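Local coordinates for protein dephospho-CoA kinase (Legionella pneumophila subsp. pneumophila, PDB 4TTR) that probably catalyses the ATP-dependent phosphorylation of the 3'-hydroxyl of dephospho-CoA, the last step of coenzyme A biosynthesis, at residues 51-56 / 76-81. Residue numbers count along the deposited sequence, not the author numbering.
With PO4 (phosphate ion), chain C.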
# COMPACT_ATOMS: atom_id res chain seq x y z
N LYS A 51 -7.84 -8.37 -1.74
CA LYS A 51 -7.95 -9.46 -2.71
C LYS A 51 -8.74 -10.62 -2.12
O LYS A 51 -9.59 -11.20 -2.80
CB LYS A 51 -6.57 -9.95 -3.15
CG LYS A 51 -5.87 -9.03 -4.13
CD LYS A 51 -4.69 -9.75 -4.77
CE LYS A 51 -3.78 -8.79 -5.51
NZ LYS A 51 -2.57 -9.48 -6.04
N GLU A 52 -8.45 -10.96 -0.87
CA GLU A 52 -9.17 -12.02 -0.19
C GLU A 52 -10.66 -11.72 -0.20
O GLU A 52 -11.47 -12.56 -0.58
CB GLU A 52 -8.67 -12.19 1.25
CG GLU A 52 -9.47 -13.20 2.07
CD GLU A 52 -9.06 -13.23 3.54
OE1 GLU A 52 -9.80 -13.85 4.34
OE2 GLU A 52 -8.01 -12.65 3.88
N LEU A 53 -11.01 -10.50 0.21
CA LEU A 53 -12.41 -10.12 0.37
C LEU A 53 -13.10 -9.76 -0.95
O LEU A 53 -14.24 -9.31 -0.95
CB LEU A 53 -12.52 -8.95 1.35
CG LEU A 53 -12.20 -9.33 2.79
CD1 LEU A 53 -12.03 -8.09 3.65
CD2 LEU A 53 -13.28 -10.23 3.35
N THR A 54 -12.39 -9.95 -2.06
CA THR A 54 -12.98 -9.82 -3.38
C THR A 54 -12.77 -11.12 -4.16
O THR A 54 -12.73 -11.12 -5.39
CB THR A 54 -12.40 -8.63 -4.16
OG1 THR A 54 -10.97 -8.70 -4.17
CG2 THR A 54 -12.83 -7.33 -3.51
N SER A 55 -12.65 -12.21 -3.41
CA SER A 55 -12.62 -13.55 -3.99
C SER A 55 -13.96 -13.88 -4.64
O SER A 55 -14.95 -13.19 -4.41
CB SER A 55 -12.29 -14.60 -2.92
OG SER A 55 -10.90 -14.69 -2.69
N LYS A 56 -13.98 -14.95 -5.41
CA LYS A 56 -15.18 -15.34 -6.15
C LYS A 56 -16.40 -15.49 -5.24
O LYS A 56 -16.38 -16.24 -4.26
CB LYS A 56 -14.92 -16.64 -6.91
CG LYS A 56 -15.54 -16.68 -8.31
CD LYS A 56 -15.18 -17.98 -9.03
CE LYS A 56 -13.96 -17.80 -9.93
NZ LYS A 56 -13.32 -19.10 -10.28
N ASN A 76 -12.31 -16.53 -16.32
CA ASN A 76 -12.17 -17.25 -15.06
C ASN A 76 -13.37 -17.13 -14.13
O ASN A 76 -13.65 -18.03 -13.34
CB ASN A 76 -10.94 -16.75 -14.29
CG ASN A 76 -9.65 -17.34 -14.78
OD1 ASN A 76 -9.63 -18.38 -15.44
ND2 ASN A 76 -8.54 -16.69 -14.45
N GLY A 77 -14.06 -15.99 -14.21
CA GLY A 77 -15.00 -15.60 -13.18
C GLY A 77 -14.25 -14.87 -12.08
O GLY A 77 -14.84 -14.42 -11.10
N GLU A 78 -12.93 -14.76 -12.24
CA GLU A 78 -12.10 -13.98 -11.34
C GLU A 78 -12.12 -12.52 -11.78
O GLU A 78 -12.37 -12.22 -12.95
CB GLU A 78 -10.66 -14.52 -11.35
CG GLU A 78 -9.94 -14.38 -10.03
CD GLU A 78 -10.55 -15.25 -8.94
OE1 GLU A 78 -10.66 -16.48 -9.14
OE2 GLU A 78 -10.93 -14.69 -7.89
N LEU A 79 -11.88 -11.60 -10.85
CA LEU A 79 -11.85 -10.18 -11.18
C LEU A 79 -10.66 -9.84 -12.06
O LEU A 79 -9.56 -10.37 -11.87
CB LEU A 79 -11.81 -9.33 -9.92
CG LEU A 79 -13.11 -9.16 -9.12
CD1 LEU A 79 -12.84 -8.31 -7.89
CD2 LEU A 79 -14.21 -8.53 -9.96
N ASP A 80 -10.89 -8.96 -13.03
CA ASP A 80 -9.81 -8.40 -13.84
C ASP A 80 -9.17 -7.26 -13.06
O ASP A 80 -9.55 -6.09 -13.22
CB ASP A 80 -10.34 -7.92 -15.19
CG ASP A 80 -9.22 -7.51 -16.14
OD1 ASP A 80 -8.09 -7.26 -15.68
OD2 ASP A 80 -9.49 -7.43 -17.36
N ARG A 81 -8.20 -7.59 -12.22
CA ARG A 81 -7.63 -6.63 -11.28
C ARG A 81 -6.77 -5.58 -11.98
O ARG A 81 -6.70 -4.44 -11.52
CB ARG A 81 -6.82 -7.37 -10.22
CG ARG A 81 -7.69 -8.22 -9.32
CD ARG A 81 -6.90 -8.88 -8.21
NE ARG A 81 -7.71 -9.88 -7.50
CZ ARG A 81 -8.69 -9.59 -6.66
NH1 ARG A 81 -9.01 -8.33 -6.40
NH2 ARG A 81 -9.36 -10.57 -6.06
P PO4 C . -8.61 -4.89 -5.82
O1 PO4 C . -9.37 -5.19 -7.09
O2 PO4 C . -8.22 -3.43 -5.80
O3 PO4 C . -7.37 -5.75 -5.77
O4 PO4 C . -9.48 -5.19 -4.63
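A single threonine hydroxyl accepts hydrogen bonds from both terminal nitrogens of an arginine: R81 NH1 and NH2 donate to T54 OG1 at 3.0 and 3.1 Å, an unusual forked pair. T54 OG1 also bonds to the carbonyl of A50, one turn back in helix 46-52, so as acceptor from R81 it ties the guanidinium to the chain just beyond the C-terminal end of that helix. T54 OG1 lies near the guanidinium plane, whereas the backbone at K51 CA passes over one face. R81 reaches across from the first turn of helix 81-90, whose N-cap is D80. NH1 is additionally weakly bonded to a phosphate ion, probably from the crystallisation liquor, with 3.1 Å between R81 NH1 and PO4 O3.

Beside this polar point, L79 CD1 packs on T54 CB at 3.8 Å; both side chains also pack on helix 59-68, T54 against I64 and L79 against Y61 and I65. At the far end the K56 side chain runs past G77: K56 NZ makes a weak hydrogen bond to N76 O (3.3 Å) and a long salt bridge to E78 OE1 (3.9 Å). With phi at 86°, a CB on G77 would jam against N76 O, which by itself calls for glycine, and would also crowd K56 CE.

The join between the end of helix 46-52 and the loop leading into helix 81-90 therefore combines two directional hydrogen bonds from R81 with the adjacent T54–L79 contact, while the exposed lysine adds a looser electrostatic tie.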